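Local coordinates for protein protease Do-like 2, chloroplastic (Arabidopsis thaliana, PDB 4FLN) that is a chloroplast serine protease that performs the primary cleavage of the photodamaged D1 protein of plant photosystem II, at residues B[302-306]-B[327-331]; B[333-339]-B[350-356]; B[427-431]-B[473-477]. All coordinates share one frame; numbering follows the deposited sequence.

How the contacts relate
Contacts 1 and 2 are neighbours in the first PDZ domain, their centres about 9 Å apart; the centre of contact 3, in the second PDZ domain, lies about 53 Å from that of contact 1 and 47 Å from that of contact 2. Contacts 1 and 2 share a sheet: strands 299-303 and 336-343 run side by side, with a probable hydrogen bond from Asp304 N to Glu338 O. All three are partly buried. Contact 1 sets a salt bridge beside an apolar patch. Contact 2 is a backbone-bonded ladder with a buried face (Ala337, Ile339, Val352) and a more exposed one (Ile336, Gln351). Contact 3, mostly buried residues, rests on one tyrosine beside a second subunit.

Contact 1. Residues B[302-306]-B[327-331]; sequences SFDDL and LISQK
Phe303 and Leu327 form the apolar half of this contact, where the end of strand 299-303 faces helix 325-329. The Phe303 ring runs out toward the helix with CG anti to the backbone N (chi1 -180°), and it lies alongside Leu327, the two side chains running antiparallel, which brings CD2 to 3.7 Å from Leu327 CD1. At the far end of the turn, Leu306 CD1 meets the same methyl, Leu327 CD1, at 3.4 Å, so that this leucine branch is held between a ring and a second leucine. Ile328 approaches at about a right angle to Phe303, its CG1 lying 3.9 Å from Phe303 CE1. Away from the helix, the ring of Phe303 packs on Ala337 and Ile339 and meets that of Phe324 with the planes steeply inclined.

The polar half is a single salt bridge. Lys331 NZ donates to Asp304 OD2 at 2.8 Å, and the oxygen accepts on its syn lone pair; the lysine chain, bent at chi2 (-70°), and the aspartate come from opposite directions. The other carboxylate oxygen, Asp304 OD1, accepts a bond from the backbone N of Glu338, so both oxygens are engaged and the rotation of the group is probably fixed.

Backbone bonds shape the strand end. A type I' turn from Phe303 to Leu306 is closed by Phe303 N to Leu306 O, 2.8 Å, and Leu306 N to Phe303 O, 3.0 Å, and it places Asp304 at its first corner, on the side of Lys331.

Ile328 also touches Leu255 and the backbone of a bound peptide. The whole is a short helix packed against the sheet of a PDZ domain, consistent with the helix that flanks the peptide-binding groove in this fold.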
ATOM      1  N   SER B 302      47.517   9.380 -19.482  1.00 48.15           N
ATOM      2  CA  SER B 302      47.096   9.186 -20.860  1.00 42.24           C
ATOM      3  C   SER B 302      46.647   7.750 -21.104  1.00 46.06           C
ATOM      4  O   SER B 302      46.956   6.852 -20.327  1.00 47.97           O
ATOM      5  CB  SER B 302      48.230   9.544 -21.818  1.00 39.55           C
ATOM      6  OG  SER B 302      49.444   8.920 -21.428  1.00 40.43           O
ATOM      7  N   PHE B 303      45.882   7.547 -22.168  1.00 37.98           N
ATOM      8  CA  PHE B 303      45.532   6.210 -22.611  1.00 36.10           C
ATOM      9  C   PHE B 303      45.613   6.209 -24.128  1.00 42.43           C
ATOM     10  O   PHE B 303      44.870   6.943 -24.771  1.00 48.88           O
ATOM     11  CB  PHE B 303      44.123   5.876 -22.133  1.00 35.40           C
ATOM     12  CG  PHE B 303      43.645   4.517 -22.525  1.00 36.96           C
ATOM     13  CD1 PHE B 303      43.606   3.492 -21.599  1.00 35.70           C
ATOM     14  CD2 PHE B 303      43.214   4.265 -23.811  1.00 47.01           C
ATOM     15  CE1 PHE B 303      43.145   2.245 -21.949  1.00 38.34           C
ATOM     16  CE2 PHE B 303      42.760   3.011 -24.173  1.00 51.37           C
ATOM     17  CZ  PHE B 303      42.723   2.000 -23.241  1.00 43.94           C
ATOM     18  N   ASP B 304      46.493   5.391 -24.704  1.00 43.76           N
ATOM     19  CA  ASP B 304      46.742   5.420 -26.150  1.00 43.15           C
ATOM     20  C   ASP B 304      46.987   6.857 -26.623  1.00 49.95           C
ATOM     21  O   ASP B 304      46.505   7.264 -27.681  1.00 50.59           O
ATOM     22  CB  ASP B 304      45.571   4.809 -26.937  1.00 49.87           C
ATOM     23  CG  ASP B 304      45.631   3.274 -27.021  1.00 59.40           C
ATOM     24  OD1 ASP B 304      46.686   2.678 -26.704  1.00 50.84           O
ATOM     25  OD2 ASP B 304      44.611   2.663 -27.423  1.00 62.39           O
ATOM     26  N   ASP B 305      47.724   7.614 -25.813  1.00 54.44           N
ATOM     27  CA  ASP B 305      48.085   9.015 -26.086  1.00 61.37           C
ATOM     28  C   ASP B 305      46.915  10.006 -26.167  1.00 58.89           C
ATOM     29  O   ASP B 305      47.063  11.105 -26.708  1.00 61.72           O
ATOM     30  CB  ASP B 305      48.962   9.134 -27.344  1.00 70.45           C
ATOM     31  CG  ASP B 305      50.289   8.406 -27.204  1.00 86.03           C
ATOM     32  OD1 ASP B 305      51.171   8.900 -26.465  1.00 90.46           O
ATOM     33  OD2 ASP B 305      50.451   7.340 -27.837  1.00 91.38           O
ATOM     34  N   LEU B 306      45.776   9.636 -25.592  1.00 51.50           N
ATOM     35  CA  LEU B 306      44.712  10.598 -25.328  1.00 51.51           C
ATOM     36  C   LEU B 306      44.773  10.951 -23.847  1.00 51.15           C
ATOM     37  O   LEU B 306      44.855  10.065 -22.999  1.00 56.98           O
ATOM     38  CB  LEU B 306      43.338  10.022 -25.686  1.00 55.21           C
ATOM     39  CG  LEU B 306      43.075   9.704 -27.163  1.00 55.52           C
ATOM     40  CD1 LEU B 306      41.849   8.818 -27.327  1.00 42.05           C
ATOM     41  CD2 LEU B 306      42.936  10.983 -27.990  1.00 58.89           C
ATOM     42  N   LEU B 327      37.066   4.244 -24.421  1.00 48.23           N
ATOM     43  CA  LEU B 327      38.247   3.777 -25.140  1.00 53.78           C
ATOM     44  C   LEU B 327      38.489   2.322 -24.803  1.00 52.91           C
ATOM     45  O   LEU B 327      38.704   1.494 -25.680  1.00 53.89           O
ATOM     46  CB  LEU B 327      39.483   4.597 -24.773  1.00 56.38           C
ATOM     47  CG  LEU B 327      39.463   6.051 -25.230  1.00 58.55           C
ATOM     48  CD1 LEU B 327      40.748   6.757 -24.829  1.00 57.91           C
ATOM     49  CD2 LEU B 327      39.253   6.095 -26.729  1.00 51.25           C
ATOM     50  N   ILE B 328      38.446   2.020 -23.513  1.00 54.39           N
ATOM     51  CA  ILE B 328      38.685   0.672 -23.042  1.00 53.75           C
ATOM     52  C   ILE B 328      37.752  -0.324 -23.725  1.00 50.35           C
ATOM     53  O   ILE B 328      38.168  -1.418 -24.104  1.00 52.15           O
ATOM     54  CB  ILE B 328      38.492   0.599 -21.528  1.00 50.52           C
ATOM     55  CG1 ILE B 328      39.493   1.517 -20.831  1.00 47.50           C
ATOM     56  CG2 ILE B 328      38.609  -0.828 -21.044  1.00 45.98           C
ATOM     57  CD1 ILE B 328      39.228   1.664 -19.350  1.00 47.20           C
ATOM     58  N   SER B 329      36.493   0.068 -23.893  1.00 39.83           N
ATOM     59  CA  SER B 329      35.483  -0.828 -24.439  1.00 42.30           C
ATOM     60  C   SER B 329      35.625  -1.050 -25.951  1.00 52.50           C
ATOM     61  O   SER B 329      35.118  -2.029 -26.495  1.00 57.84           O
ATOM     62  CB  SER B 329      34.086  -0.298 -24.117  1.00 47.72           C
ATOM     63  OG  SER B 329      33.849   0.933 -24.782  1.00 59.14           O
ATOM     64  N   GLN B 330      36.313  -0.147 -26.637  1.00 58.33           N
ATOM     65  CA  GLN B 330      36.426  -0.259 -28.089  1.00 57.85           C
ATOM     66  C   GLN B 330      37.524  -1.230 -28.507  1.00 55.73           C
ATOM     67  O   GLN B 330      37.742  -1.466 -29.698  1.00 70.38           O
ATOM     68  CB  GLN B 330      36.613   1.114 -28.744  1.00 54.42           C
ATOM     69  CG  GLN B 330      35.301   1.757 -29.182  1.00 58.81           C
ATOM     70  CD  GLN B 330      34.380   0.767 -29.882  1.00 70.47           C
ATOM     71  OE1 GLN B 330      33.564   0.093 -29.242  1.00 86.02           O
ATOM     72  NE2 GLN B 330      34.514   0.666 -31.196  1.00 68.92           N
ATOM     73  N   LYS B 331      38.204  -1.798 -27.520  1.00 43.61           N
ATOM     74  CA  LYS B 331      39.255  -2.769 -27.776  1.00 48.56           C
ATOM     75  C   LYS B 331      38.645  -4.159 -27.884  1.00 49.04           C
ATOM     76  O   LYS B 331      37.447  -4.333 -27.689  1.00 57.32           O
ATOM     77  CB  LYS B 331      40.290  -2.742 -26.643  1.00 56.78           C
ATOM     78  CG  LYS B 331      41.085  -1.436 -26.505  1.00 54.66           C
ATOM     79  CD  LYS B 331      42.070  -1.245 -27.658  1.00 49.97           C
ATOM     80  CE  LYS B 331      43.028  -0.098 -27.384  1.00 50.29           C
ATOM     81  NZ  LYS B 331      43.908   0.199 -28.544  1.00 52.08           N
TER

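Contact 2. Residues B[333-339]-B[350-356]; sequences AGDIAEI and VQVVLRP
Ile339 lies against Val352 on the buried face of this strand pair, CD1 reaching Val352 CG2 at 3.8 Å as the two side chains cross at a slant. Its backbone is joined to Val350 in a hydrogen-bonded antiparallel pair: Ile339 N gives a bond of 2.8 Å to Val350 O, and Val350 N returns one to Ile339 O.

Leu354 continues the same apolar face at the other end. With chi1 at -42° its CG turns back toward the 333-339 segment, and CD1 meets Ala337 CB at 4.0 Å; Lys331 and Pro253 also pack against it. Leu354 N bonds to Asp335 O at 2.9 Å, nearly in line with that carbonyl, while Leu354 O receives Gly334 N at 3.1 Å. Between these two ends, Ala337 and Val352 exchange a pair of backbone bonds.

Ile336 stands on the opposite, more exposed face. Its CG2 touches Gln351 CB at 3.6 Å, and CG1 sits more loosely, 4.3 Å from Val353 CG2. Further along, the Arg355 guanidinium lies with one face over Gly334 CA, 3.4 Å from NH2.

Paired in register from Ile336-Val353 to Ile339-Val350, strands 336-343 and 346-353 make an antiparallel beta hairpin at one edge of the first PDZ sheet.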
ATOM      1  N   ALA B 333      39.147  -8.451 -26.665  1.00 57.44           N
ATOM      2  CA  ALA B 333      39.798  -9.283 -25.669  1.00 57.83           C
ATOM      3  C   ALA B 333      41.191  -9.635 -26.171  1.00 56.12           C
ATOM      4  O   ALA B 333      41.359 -10.083 -27.304  1.00 68.18           O
ATOM      5  CB  ALA B 333      38.986 -10.533 -25.397  1.00 62.77           C
ATOM      6  N   GLY B 334      42.187  -9.402 -25.329  1.00 48.26           N
ATOM      7  CA  GLY B 334      43.559  -9.717 -25.669  1.00 47.33           C
ATOM      8  C   GLY B 334      44.385  -8.521 -26.102  1.00 47.72           C
ATOM      9  O   GLY B 334      45.613  -8.600 -26.151  1.00 56.62           O
ATOM     10  N   ASP B 335      43.720  -7.412 -26.417  1.00 43.76           N
ATOM     11  CA  ASP B 335      44.416  -6.232 -26.929  1.00 47.52           C
ATOM     12  C   ASP B 335      45.309  -5.565 -25.896  1.00 54.63           C
ATOM     13  O   ASP B 335      45.057  -5.638 -24.691  1.00 66.31           O
ATOM     14  CB  ASP B 335      43.428  -5.192 -27.454  1.00 48.59           C
ATOM     15  CG  ASP B 335      42.864  -5.549 -28.808  1.00 61.87           C
ATOM     16  OD1 ASP B 335      43.307  -6.566 -29.402  1.00 65.57           O
ATOM     17  OD2 ASP B 335      41.987  -4.790 -29.282  1.00 62.82           O
ATOM     18  N   ILE B 336      46.347  -4.895 -26.376  1.00 49.53           N
ATOM     19  CA  ILE B 336      47.204  -4.110 -25.500  1.00 45.92           C
ATOM     20  C   ILE B 336      46.930  -2.614 -25.655  1.00 41.59           C
ATOM     21  O   ILE B 336      46.819  -2.102 -26.772  1.00 46.32           O
ATOM     22  CB  ILE B 336      48.689  -4.408 -25.765  1.00 46.65           C
ATOM     23  CG1 ILE B 336      48.977  -5.896 -25.524  1.00 52.44           C
ATOM     24  CG2 ILE B 336      49.572  -3.516 -24.916  1.00 46.34           C
ATOM     25  CD1 ILE B 336      50.437  -6.233 -25.249  1.00 40.37           C
ATOM     26  N   ALA B 337      46.803  -1.923 -24.530  1.00 30.74           N
ATOM     27  CA  ALA B 337      46.700  -0.464 -24.526  1.00 37.03           C
ATOM     28  C   ALA B 337      47.951   0.141 -23.909  1.00 38.95           C
ATOM     29  O   ALA B 337      48.466  -0.376 -22.923  1.00 34.06           O
ATOM     30  CB  ALA B 337      45.468  -0.004 -23.749  1.00 35.59           C
ATOM     31  N   GLU B 338      48.447   1.228 -24.492  1.00 39.44           N
ATOM     32  CA  GLU B 338      49.526   1.979 -23.869  1.00 35.59           C
ATOM     33  C   GLU B 338      48.957   2.993 -22.887  1.00 41.50           C
ATOM     34  O   GLU B 338      48.033   3.731 -23.200  1.00 52.64           O
ATOM     35  CB  GLU B 338      50.389   2.655 -24.921  1.00 41.17           C
ATOM     36  CG  GLU B 338      50.992   1.679 -25.915  1.00 51.13           C
ATOM     37  CD  GLU B 338      51.929   2.349 -26.891  1.00 54.44           C
ATOM     38  OE1 GLU B 338      52.255   1.728 -27.928  1.00 52.73           O
ATOM     39  OE2 GLU B 338      52.341   3.495 -26.616  1.00 53.67           O
ATOM     40  N   ILE B 339      49.498   3.015 -21.680  1.00 46.03           N
ATOM     41  CA  ILE B 339      48.946   3.875 -20.653  1.00 44.58           C
ATOM     42  C   ILE B 339      50.014   4.751 -20.005  1.00 44.08           C
ATOM     43  O   ILE B 339      50.975   4.256 -19.417  1.00 49.49           O
ATOM     44  CB  ILE B 339      48.190   3.044 -19.597  1.00 42.65           C
ATOM     45  CG1 ILE B 339      47.040   2.278 -20.258  1.00 43.98           C
ATOM     46  CG2 ILE B 339      47.670   3.934 -18.477  1.00 28.02           C
ATOM     47  CD1 ILE B 339      46.262   1.374 -19.320  1.00 30.13           C
ATOM     48  N   VAL B 350      53.440   2.503 -19.642  1.00 36.71           N
ATOM     49  CA  VAL B 350      53.306   1.054 -19.503  1.00 39.89           C
ATOM     50  C   VAL B 350      52.317   0.458 -20.510  1.00 47.19           C
ATOM     51  O   VAL B 350      51.495   1.174 -21.077  1.00 57.01           O
ATOM     52  CB  VAL B 350      52.879   0.638 -18.075  1.00 38.68           C
ATOM     53  CG1 VAL B 350      53.578   1.485 -17.037  1.00 32.27           C
ATOM     54  CG2 VAL B 350      51.375   0.733 -17.919  1.00 50.71           C
ATOM     55  N   GLN B 351      52.406  -0.853 -20.730  1.00 41.45           N
ATOM     56  CA  GLN B 351      51.441  -1.568 -21.560  1.00 40.46           C
ATOM     57  C   GLN B 351      50.581  -2.487 -20.693  1.00 44.29           C
ATOM     58  O   GLN B 351      51.073  -3.083 -19.741  1.00 46.85           O
ATOM     59  CB  GLN B 351      52.144  -2.412 -22.617  1.00 33.87           C
ATOM     60  CG  GLN B 351      53.094  -1.659 -23.505  1.00 45.07           C
ATOM     61  CD  GLN B 351      53.740  -2.564 -24.537  1.00 64.19           C
ATOM     62  OE1 GLN B 351      53.130  -2.891 -25.557  1.00 67.78           O
ATOM     63  NE2 GLN B 351      54.977  -2.981 -24.276  1.00 72.26           N
ATOM     64  N   VAL B 352      49.299  -2.599 -21.027  1.00 41.59           N
ATOM     65  CA  VAL B 352      48.393  -3.461 -20.284  1.00 37.28           C
ATOM     66  C   VAL B 352      47.536  -4.304 -21.206  1.00 39.53           C
ATOM     67  O   VAL B 352      46.966  -3.797 -22.165  1.00 50.82           O
ATOM     68  CB  VAL B 352      47.454  -2.658 -19.387  1.00 41.67           C
ATOM     69  CG1 VAL B 352      46.622  -3.606 -18.545  1.00 43.72           C
ATOM     70  CG2 VAL B 352      48.245  -1.715 -18.499  1.00 44.87           C
ATOM     71  N   VAL B 353      47.452  -5.595 -20.922  1.00 37.71           N
ATOM     72  CA  VAL B 353      46.526  -6.449 -21.646  1.00 43.41           C
ATOM     73  C   VAL B 353      45.134  -6.214 -21.082  1.00 47.50           C
ATOM     74  O   VAL B 353      44.962  -6.140 -19.862  1.00 51.82           O
ATOM     75  CB  VAL B 353      46.873  -7.948 -21.505  1.00 43.53           C
ATOM     76  CG1 VAL B 353      45.868  -8.800 -22.285  1.00 37.20           C
ATOM     77  CG2 VAL B 353      48.298  -8.223 -21.964  1.00 42.14           C
ATOM     78  N   LEU B 354      44.149  -6.088 -21.967  1.00 41.11           N
ATOM     79  CA  LEU B 354      42.771  -5.884 -21.548  1.00 44.75           C
ATOM     80  C   LEU B 354      41.925  -7.131 -21.772  1.00 47.94           C
ATOM     81  O   LEU B 354      41.775  -7.596 -22.894  1.00 48.08           O
ATOM     82  CB  LEU B 354      42.154  -4.723 -22.318  1.00 46.99           C
ATOM     83  CG  LEU B 354      43.055  -3.510 -22.486  1.00 48.98           C
ATOM     84  CD1 LEU B 354      42.394  -2.475 -23.386  1.00 50.96           C
ATOM     85  CD2 LEU B 354      43.389  -2.940 -21.130  1.00 38.45           C
ATOM     86  N   ARG B 355      41.361  -7.673 -20.705  1.00 49.02           N
ATOM     87  CA  ARG B 355      40.437  -8.786 -20.861  1.00 55.68           C
ATOM     88  C   ARG B 355      39.087  -8.441 -20.251  1.00 52.24           C
ATOM     89  O   ARG B 355      38.993  -7.531 -19.426  1.00 51.96           O
ATOM     90  CB  ARG B 355      41.017 -10.074 -20.269  1.00 48.79           C
ATOM     91  CG  ARG B 355      42.260 -10.561 -21.000  1.00 54.13           C
ATOM     92  CD  ARG B 355      42.156 -12.030 -21.388  1.00 63.22           C
ATOM     93  NE  ARG B 355      41.900 -12.211 -22.816  1.00 69.64           N
ATOM     94  CZ  ARG B 355      42.785 -12.688 -23.686  1.00 59.97           C
ATOM     95  NH1 ARG B 355      43.988 -13.044 -23.278  1.00 57.89           N
ATOM     96  NH2 ARG B 355      42.462 -12.814 -24.965  1.00 61.91           N
ATOM     97  N   PRO B 356      38.033  -9.144 -20.686  1.00 45.60           N
ATOM     98  CA  PRO B 356      36.690  -8.963 -20.134  1.00 43.97           C
ATOM     99  C   PRO B 356      36.691  -9.216 -18.638  1.00 44.50           C
ATOM    100  O   PRO B 356      37.493 -10.006 -18.158  1.00 42.19           O
ATOM    101  CB  PRO B 356      35.861 -10.028 -20.860  1.00 35.67           C
ATOM    102  CG  PRO B 356      36.830 -10.907 -21.552  1.00 32.47           C
ATOM    103  CD  PRO B 356      38.038 -10.094 -21.807  1.00 35.72           C
TER

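Contact 3. Residues B[427-431]-B[473-477]; sequences VNIGY and YVAVL
Ala475 CB sits over the centre of the Tyr431 ring, 3.9 Å from its centroid and 13° off the normal, a CH-pi contact. Leu477 flanks the ring, pointing contrary to it, with CG 3.9 Å from Tyr431 CE2, and its CD2 branch goes on to the backbone of Val427, 3.5 Å from Val427 O. At the ring's rim, Tyr473 OH lies in the plane of Tyr431, 3.8 Å from CD1. The ring hangs from a type II beta turn, Asn428 to Tyr431, whose third position suits the positive phi of Gly430 (94°), and it docks the turn onto strand 474-478, an edge strand in the second PDZ sheet of this chain. Beyond the apolar patch, Tyr431 OH donates to Val476 O at 2.5 Å, in the plane of that carbonyl and on a lone pair. An alanine here would remove both ring and hydroxyl, and would probably leave Ala475 and Leu477 facing a gap and Val476 O without this donor. A second subunit also reaches this site: Asn264 of that subunit bonds to Val427 O and Ile429 O, and its Gln260 to Val474 O.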
ATOM      1  N   VAL B 427      21.461 -39.175   8.292  1.00 60.38           N
ATOM      2  CA  VAL B 427      22.900 -38.924   8.305  1.00 64.69           C
ATOM      3  C   VAL B 427      23.211 -37.459   8.628  1.00 62.13           C
ATOM      4  O   VAL B 427      24.251 -37.139   9.211  1.00 53.86           O
ATOM      5  CB  VAL B 427      23.555 -39.276   6.959  1.00 72.59           C
ATOM      6  CG1 VAL B 427      24.928 -39.869   7.191  1.00 78.37           C
ATOM      7  CG2 VAL B 427      22.682 -40.239   6.175  1.00 73.55           C
ATOM      8  N   ASN B 428      22.309 -36.579   8.209  1.00 52.13           N
ATOM      9  CA  ASN B 428      22.482 -35.143   8.363  1.00 47.18           C
ATOM     10  C   ASN B 428      21.798 -34.502   9.583  1.00 59.52           C
ATOM     11  O   ASN B 428      21.729 -33.271   9.682  1.00 59.67           O
ATOM     12  CB  ASN B 428      22.151 -34.403   7.063  1.00 52.01           C
ATOM     13  CG  ASN B 428      20.724 -34.620   6.596  1.00 56.43           C
ATOM     14  OD1 ASN B 428      19.771 -34.505   7.372  1.00 57.67           O
ATOM     15  ND2 ASN B 428      20.569 -34.918   5.307  1.00 53.86           N
ATOM     16  N   ILE B 429      21.260 -35.319  10.488  1.00 55.46           N
ATOM     17  CA  ILE B 429      20.521 -34.775  11.627  1.00 56.28           C
ATOM     18  C   ILE B 429      21.324 -33.689  12.334  1.00 60.02           C
ATOM     19  O   ILE B 429      22.518 -33.844  12.599  1.00 64.90           O
ATOM     20  CB  ILE B 429      20.109 -35.858  12.657  1.00 65.60           C
ATOM     21  CG1 ILE B 429      21.279 -36.211  13.577  1.00 65.90           C
ATOM     22  CG2 ILE B 429      19.560 -37.106  11.959  1.00 62.48           C
ATOM     23  CD1 ILE B 429      21.008 -37.420  14.439  1.00 66.15           C
ATOM     24  N   GLY B 430      20.653 -32.578  12.615  1.00 56.95           N
ATOM     25  CA  GLY B 430      21.284 -31.414  13.204  1.00 52.29           C
ATOM     26  C   GLY B 430      21.713 -30.421  12.138  1.00 56.68           C
ATOM     27  O   GLY B 430      21.835 -29.224  12.402  1.00 50.98           O
ATOM     28  N   TYR B 431      21.917 -30.919  10.920  1.00 57.75           N
ATOM     29  CA  TYR B 431      22.371 -30.079   9.821  1.00 52.39           C
ATOM     30  C   TYR B 431      21.210 -29.584   8.969  1.00 55.75           C
ATOM     31  O   TYR B 431      21.399 -28.786   8.051  1.00 53.06           O
ATOM     32  CB  TYR B 431      23.365 -30.831   8.939  1.00 43.31           C
ATOM     33  CG  TYR B 431      24.553 -31.375   9.674  1.00 45.43           C
ATOM     34  CD1 TYR B 431      25.195 -30.634  10.656  1.00 48.51           C
ATOM     35  CD2 TYR B 431      25.027 -32.644   9.397  1.00 46.67           C
ATOM     36  CE1 TYR B 431      26.293 -31.151  11.329  1.00 54.66           C
ATOM     37  CE2 TYR B 431      26.108 -33.163  10.056  1.00 44.46           C
ATOM     38  CZ  TYR B 431      26.741 -32.423  11.016  1.00 52.58           C
ATOM     39  OH  TYR B 431      27.824 -32.981  11.650  1.00 59.26           O
ATOM     40  N   TYR B 473      31.177 -22.606  11.533  1.00 50.42           N
ATOM     41  CA  TYR B 473      30.331 -23.788  11.658  1.00 44.22           C
ATOM     42  C   TYR B 473      30.974 -24.996  10.950  1.00 46.64           C
ATOM     43  O   TYR B 473      31.550 -24.853   9.873  1.00 48.41           O
ATOM     44  CB  TYR B 473      28.964 -23.497  11.043  1.00 29.77           C
ATOM     45  CG  TYR B 473      27.896 -24.503  11.396  1.00 45.85           C
ATOM     46  CD1 TYR B 473      26.958 -24.227  12.380  1.00 55.23           C
ATOM     47  CD2 TYR B 473      27.820 -25.729  10.748  1.00 58.09           C
ATOM     48  CE1 TYR B 473      25.971 -25.140  12.713  1.00 61.99           C
ATOM     49  CE2 TYR B 473      26.835 -26.656  11.072  1.00 66.15           C
ATOM     50  CZ  TYR B 473      25.911 -26.354  12.059  1.00 73.19           C
ATOM     51  OH  TYR B 473      24.921 -27.259  12.399  1.00 77.49           O
ATOM     52  N   VAL B 474      30.888 -26.176  11.566  1.00 46.30           N
ATOM     53  CA  VAL B 474      31.437 -27.406  10.982  1.00 46.47           C
ATOM     54  C   VAL B 474      30.425 -28.541  10.905  1.00 55.22           C
ATOM     55  O   VAL B 474      29.875 -28.963  11.917  1.00 71.48           O
ATOM     56  CB  VAL B 474      32.657 -27.942  11.772  1.00 45.52           C
ATOM     57  CG1 VAL B 474      32.494 -27.683  13.255  1.00 52.09           C
ATOM     58  CG2 VAL B 474      32.816 -29.432  11.532  1.00 46.57           C
ATOM     59  N   ALA B 475      30.195 -29.054   9.703  1.00 54.41           N
ATOM     60  CA  ALA B 475      29.340 -30.220   9.540  1.00 52.88           C
ATOM     61  C   ALA B 475      30.201 -31.444   9.320  1.00 54.12           C
ATOM     62  O   ALA B 475      30.985 -31.495   8.375  1.00 57.09           O
ATOM     63  CB  ALA B 475      28.406 -30.036   8.371  1.00 53.63           C
ATOM     64  N   VAL B 476      30.063 -32.432  10.193  1.00 42.20           N
ATOM     65  CA  VAL B 476      30.783 -33.673   9.999  1.00 51.73           C
ATOM     66  C   VAL B 476      29.803 -34.755   9.615  1.00 56.42           C
ATOM     67  O   VAL B 476      28.724 -34.858  10.197  1.00 47.27           O
ATOM     68  CB  VAL B 476      31.576 -34.099  11.251  1.00 51.26           C
ATOM     69  CG1 VAL B 476      31.884 -35.582  11.197  1.00 49.67           C
ATOM     70  CG2 VAL B 476      32.861 -33.295  11.361  1.00 45.26           C
ATOM     71  N   LEU B 477      30.184 -35.550   8.621  1.00 58.47           N
ATOM     72  CA  LEU B 477      29.361 -36.662   8.173  1.00 57.72           C
ATOM     73  C   LEU B 477      30.215 -37.891   7.974  1.00 62.86           C
ATOM     74  O   LEU B 477      31.406 -37.780   7.689  1.00 67.73           O
ATOM     75  CB  LEU B 477      28.652 -36.308   6.874  1.00 58.90           C
ATOM     76  CG  LEU B 477      27.616 -35.211   7.082  1.00 60.54           C
ATOM     77  CD1 LEU B 477      27.986 -33.977   6.284  1.00 61.79           C
ATOM     78  CD2 LEU B 477      26.250 -35.726   6.701  1.00 64.33           C
TER